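Local coordinates for xylose isomerase domain protein TIM barrel (Planctomyces limnophilus, PDB 3TVA) that binds a magnesium ion in a TIM-barrel fold of the xylose isomerase-like family and is probably an isomerase, at residues 95-98 against 99-103; 139-142 against 143-147. All coordinates share one frame; numbering follows the deposited sequence.

Contact 1. Residues 95-98 against 99-103; sequences ETRA and SRVAE
Thr96 and Arg100 meet one turn apart at the start of helix 97-114. Thr96 OG1 lies over one face of the Arg100 guanidinium, near its centre and 3.3 Å from Arg100 CZ. From above the plane it makes no hydrogen bond to Arg100 NE or NH1. NH1 and NH2 are bonded elsewhere: NH1 to the carbonyl oxygens of Thr88 and Gly90, NH2 to that of Asp75. These bonds fix the rotation of the group. The Arg100 chain gets there by running straight from CG to NE, with CG anti to its carbonyl carbon (chi1 -66°), and CG passes 3.3 Å from Thr96 O.

The backbone supplies the rest. Arg100 N bonds Thr96 O at 2.9 Å. Val101 N bonds Arg97 O at 2.9 Å, and Ala102 N bonds Ala98 O at 3.1 Å. A water serves the first turn: it donates to Glu95 O at 2.8 Å and accepts from Ser99 N at 2.9 Å. Arg97 leaves the turn on another side. It forms a salt bridge to Asp133 and bonds the carbonyl oxygens of Leu91 and Val92.

A leucine in place of Arg100 would probably leave the carbonyl oxygens of Thr88, Gly90 and Asp75 without this donor and Thr96 OG1 without the flat group beneath it. The chemistry is that of a buried cation shared among backbone carbonyls, which ties the start of the helix to the end of helix 82-88 and to the chain around Gly90 and Asp75.

Contact 2. Residues 139-142 against 143-147; sequences RVTQ and DLLTH
Thr141 and Leu145 sit one turn apart on helix 132-149, side by side and pointing the same way. This helix is the crossover of a beta-alpha-beta unit of the TIM barrel, between strands 118-121 and 154-158. The touching atoms are methyls: Thr141 CG2 lies 3.8 Å from Leu145 CD1. Thr141 presents this methyl because CG2 is anti to the backbone N, which turns OG1 back along the helix to bond the carbonyl oxygen of Leu137. Leu145 CD1 also rests 3.3 Å from Thr141 O, so the leucine lies against the same carbonyl that its own N bonds.

Four successive i to i+4 bonds join the segments. Asp143 N bonds Arg139 O at 3.1 Å. The other three are each 2.9 Å long: Leu144 N to Val140 O, Leu145 N to Thr141 O, and Thr146 N to Gln142 O.

The next shell surrounds these side chains. Thr141 and Leu145 both pack on Val174 of helix 164-174, and Thr141 also touches Phe170. Leu144 faces the other neighbour, helix 97-114, where it meets Met104 and Lys105. Asp143 forms a salt bridge to Lys105 of that helix, which probably balances both charges. Gln142 extends beyond CG and donates an N-H of NE2 to the carbonyl oxygen of Val174. Farther along, His147 NE2 is hydrogen-bonded to Asp109 OD1, and its ring meets that of His151 at about 80°. Thr146 OG1 accepts a bond from Arg176 NH1 and lies 3.2 Å from Gln142 O.

In the fold
Contacts 1 and 2 sit on consecutive outer helices of the barrel, 97-114 and 132-149, with centres 13 Å apart. They touch by packing, mostly between aliphatic atoms. Val101 CG2 is 4.2 Å from Val140 CB, and Arg97 CD is 4.3 Å from Val140 CG1. Val101 CG1 also comes within 4.3 Å of Asp143 OD2. Each contact is centred about 19 Å from the centre of the chain. Neither supplies a ligand to the magnesium ion, which is held by Glu158, Asp184, His211 and Glu259. Contact 2 is linked to that site through the fold: its helix leads into strand 154-158, which ends at Glu158, about 12 Å from Leu144 between side chains.

Contact 1. Residues 95-98 against 99-103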
loop_
_atom_site.group_PDB
_atom_site.type_symbol
_atom_site.label_atom_id
_atom_site.label_comp_id
_atom_site.label_asym_id
_atom_site.label_seq_id
_atom_site.Cartn_x
_atom_site.Cartn_y
_atom_site.Cartn_z
ATOM N N GLU A 95 0.481 -17.173 -15.321
ATOM C CA GLU A 95 0.199 -16.687 -16.666
ATOM C C GLU A 95 0.677 -15.243 -16.863
ATOM O O GLU A 95 1.303 -14.898 -17.878
ATOM C CB GLU A 95 -1.299 -16.799 -16.965
ATOM C CG GLU A 95 -1.714 -16.215 -18.295
ATOM C CD GLU A 95 -3.237 -16.149 -18.460
ATOM O OE1 GLU A 95 -3.970 -16.352 -17.463
ATOM O OE2 GLU A 95 -3.698 -15.896 -19.593
ATOM N N THR A 96 0.387 -14.404 -15.883
ATOM C CA THR A 96 0.662 -12.972 -16.002
ATOM C C THR A 96 1.993 -12.549 -15.359
ATOM O O THR A 96 2.343 -11.374 -15.364
ATOM C CB THR A 96 -0.508 -12.168 -15.409
ATOM O OG1 THR A 96 -0.786 -12.664 -14.093
ATOM C CG2 THR A 96 -1.770 -12.337 -16.282
ATOM N N ARG A 97 2.734 -13.506 -14.809
ATOM C CA ARG A 97 3.908 -13.158 -14.015
ATOM C C ARG A 97 4.978 -12.365 -14.788
ATOM O O ARG A 97 5.423 -11.320 -14.316
ATOM C CB ARG A 97 4.544 -14.398 -13.366
ATOM C CG ARG A 97 5.811 -14.052 -12.540
ATOM C CD ARG A 97 6.374 -15.278 -11.816
ATOM N NE ARG A 97 5.446 -15.752 -10.789
ATOM C CZ ARG A 97 5.614 -16.880 -10.106
ATOM N NH1 ARG A 97 6.684 -17.634 -10.330
ATOM N NH2 ARG A 97 4.726 -17.247 -9.193
ATOM N N ALA A 98 5.412 -12.866 -15.947
ATOM C CA ALA A 98 6.453 -12.164 -16.707
ATOM C C ALA A 98 6.000 -10.739 -17.055
ATOM O O ALA A 98 6.782 -9.792 -16.971
ATOM C CB ALA A 98 6.822 -12.914 -17.942
ATOM N N SER A 99 4.732 -10.595 -17.429
ATOM C CA SER A 99 4.194 -9.294 -17.817
ATOM C C SER A 99 4.136 -8.316 -16.641
ATOM O O SER A 99 4.400 -7.124 -16.796
ATOM C CB SER A 99 2.801 -9.447 -18.432
ATOM O OG SER A 99 2.282 -8.180 -18.796
ATOM N N ARG A 100 3.791 -8.816 -15.462
ATOM C CA ARG A 100 3.674 -7.938 -14.305
ATOM C C ARG A 100 5.029 -7.578 -13.718
ATOM O O ARG A 100 5.221 -6.470 -13.215
ATOM C CB ARG A 100 2.722 -8.546 -13.272
ATOM C CG ARG A 100 1.296 -8.616 -13.821
ATOM C CD ARG A 100 0.315 -9.219 -12.824
ATOM N NE ARG A 100 -1.027 -9.315 -13.394
ATOM C CZ ARG A 100 -2.042 -9.932 -12.796
ATOM N NH1 ARG A 100 -1.855 -10.517 -11.611
ATOM N NH2 ARG A 100 -3.233 -9.973 -13.379
ATOM N N VAL A 101 5.973 -8.508 -13.789
ATOM C CA VAL A 101 7.345 -8.205 -13.410
ATOM C C VAL A 101 7.899 -7.071 -14.287
ATOM O O VAL A 101 8.479 -6.105 -13.771
ATOM C CB VAL A 101 8.236 -9.462 -13.510
ATOM C CG1 VAL A 101 9.734 -9.112 -13.361
ATOM C CG2 VAL A 101 7.813 -10.465 -12.461
ATOM N N ALA A 102 7.721 -7.191 -15.606
ATOM C CA ALA A 102 8.166 -6.153 -16.543
ATOM C C ALA A 102 7.439 -4.818 -16.299
ATOM O O ALA A 102 8.042 -3.744 -16.371
ATOM C CB ALA A 102 7.982 -6.614 -18.024
ATOM N N GLU A 103 6.151 -4.888 -15.996
ATOM C CA GLU A 103 5.407 -3.687 -15.635
ATOM C C GLU A 103 5.936 -3.030 -14.361
ATOM O O GLU A 103 6.018 -1.803 -14.302
ATOM C CB GLU A 103 3.919 -3.976 -15.467
ATOM C CG GLU A 103 3.144 -3.979 -16.747
ATOM C CD GLU A 103 1.681 -3.658 -16.511
ATOM O OE1 GLU A 103 0.848 -4.580 -16.642
ATOM O OE2 GLU A 103 1.364 -2.489 -16.182
HETATM O O HOH W 1 3.151 -12.852 -18.429
#

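Contact 2. Residues 139-142 against 143-147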
loop_
_atom_site.group_PDB
_atom_site.type_symbol
_atom_site.label_atom_id
_atom_site.label_comp_id
_atom_site.label_asym_id
_atom_site.label_seq_id
_atom_site.Cartn_x
_atom_site.Cartn_y
_atom_site.Cartn_z
ATOM N N ARG A 139 12.915 -15.516 -6.424
ATOM C CA ARG A 139 13.852 -15.125 -7.459
ATOM C C ARG A 139 13.408 -13.911 -8.296
ATOM O O ARG A 139 14.240 -13.080 -8.665
ATOM C CB ARG A 139 14.209 -16.355 -8.293
ATOM C CG ARG A 139 14.672 -17.521 -7.383
ATOM C CD ARG A 139 15.399 -18.626 -8.132
ATOM N NE ARG A 139 14.698 -19.905 -8.043
ATOM C CZ ARG A 139 13.855 -20.338 -8.960
ATOM N NH1 ARG A 139 13.254 -21.505 -8.822
ATOM N NH2 ARG A 139 13.621 -19.594 -10.021
ATOM N N VAL A 140 12.108 -13.784 -8.570
ATOM C CA VAL A 140 11.606 -12.618 -9.289
ATOM C C VAL A 140 11.565 -11.402 -8.384
ATOM O O VAL A 140 11.757 -10.288 -8.857
ATOM C CB VAL A 140 10.214 -12.804 -10.010
ATOM C CG1 VAL A 140 10.322 -13.832 -11.108
ATOM C CG2 VAL A 140 9.113 -13.148 -9.040
ATOM N N THR A 141 11.326 -11.622 -7.092
ATOM C CA THR A 141 11.311 -10.521 -6.127
ATOM C C THR A 141 12.706 -9.910 -6.008
ATOM O O THR A 141 12.860 -8.687 -6.061
ATOM C CB THR A 141 10.739 -10.960 -4.740
ATOM O OG1 THR A 141 9.437 -11.523 -4.934
ATOM C CG2 THR A 141 10.598 -9.769 -3.780
ATOM N N GLN A 142 13.718 -10.767 -5.873
ATOM C CA GLN A 142 15.121 -10.339 -5.847
ATOM C C GLN A 142 15.493 -9.577 -7.113
ATOM O O GLN A 142 16.172 -8.539 -7.077
ATOM C CB GLN A 142 16.049 -11.555 -5.630
ATOM C CG GLN A 142 15.906 -12.126 -4.220
ATOM C CD GLN A 142 16.682 -13.412 -3.985
ATOM O OE1 GLN A 142 16.834 -14.236 -4.887
ATOM N NE2 GLN A 142 17.151 -13.602 -2.749
ATOM N N ASP A 143 15.016 -10.086 -8.240
ATOM C CA ASP A 143 15.252 -9.451 -9.525
ATOM C C ASP A 143 14.648 -8.041 -9.583
ATOM O O ASP A 143 15.294 -7.093 -10.034
ATOM C CB ASP A 143 14.669 -10.339 -10.629
ATOM C CG ASP A 143 14.880 -9.771 -12.013
ATOM O OD1 ASP A 143 16.014 -9.350 -12.326
ATOM O OD2 ASP A 143 13.904 -9.751 -12.793
ATOM N N LEU A 144 13.404 -7.899 -9.132
ATOM C CA LEU A 144 12.790 -6.577 -9.062
ATOM C C LEU A 144 13.537 -5.659 -8.083
ATOM O O LEU A 144 13.693 -4.458 -8.335
ATOM C CB LEU A 144 11.322 -6.705 -8.658
ATOM C CG LEU A 144 10.532 -5.413 -8.425
ATOM C CD1 LEU A 144 10.522 -4.495 -9.674
ATOM C CD2 LEU A 144 9.106 -5.769 -7.987
ATOM N N LEU A 145 13.998 -6.222 -6.966
ATOM C CA LEU A 145 14.725 -5.434 -5.966
ATOM C C LEU A 145 16.048 -4.893 -6.501
ATOM O O LEU A 145 16.451 -3.773 -6.178
ATOM C CB LEU A 145 14.949 -6.259 -4.695
ATOM C CG LEU A 145 13.644 -6.338 -3.896
ATOM C CD1 LEU A 145 13.658 -7.565 -3.018
ATOM C CD2 LEU A 145 13.445 -5.063 -3.063
ATOM N N THR A 146 16.709 -5.673 -7.342
ATOM C CA THR A 146 17.957 -5.221 -7.977
ATOM C C THR A 146 17.671 -4.030 -8.892
ATOM O O THR A 146 18.416 -3.042 -8.904
ATOM C CB THR A 146 18.599 -6.362 -8.786
ATOM O OG1 THR A 146 19.013 -7.388 -7.882
ATOM C CG2 THR A 146 19.832 -5.878 -9.642
ATOM N N HIS A 147 16.582 -4.126 -9.649
ATOM C CA HIS A 147 16.223 -3.080 -10.595
ATOM C C HIS A 147 15.931 -1.796 -9.822
ATOM O O HIS A 147 16.393 -0.707 -10.185
ATOM C CB HIS A 147 14.997 -3.502 -11.411
ATOM C CG HIS A 147 14.636 -2.537 -12.500
ATOM N ND1 HIS A 147 15.090 -2.673 -13.794
ATOM C CD2 HIS A 147 13.885 -1.415 -12.484
ATOM C CE1 HIS A 147 14.626 -1.681 -14.532
ATOM N NE2 HIS A 147 13.891 -0.903 -13.761
#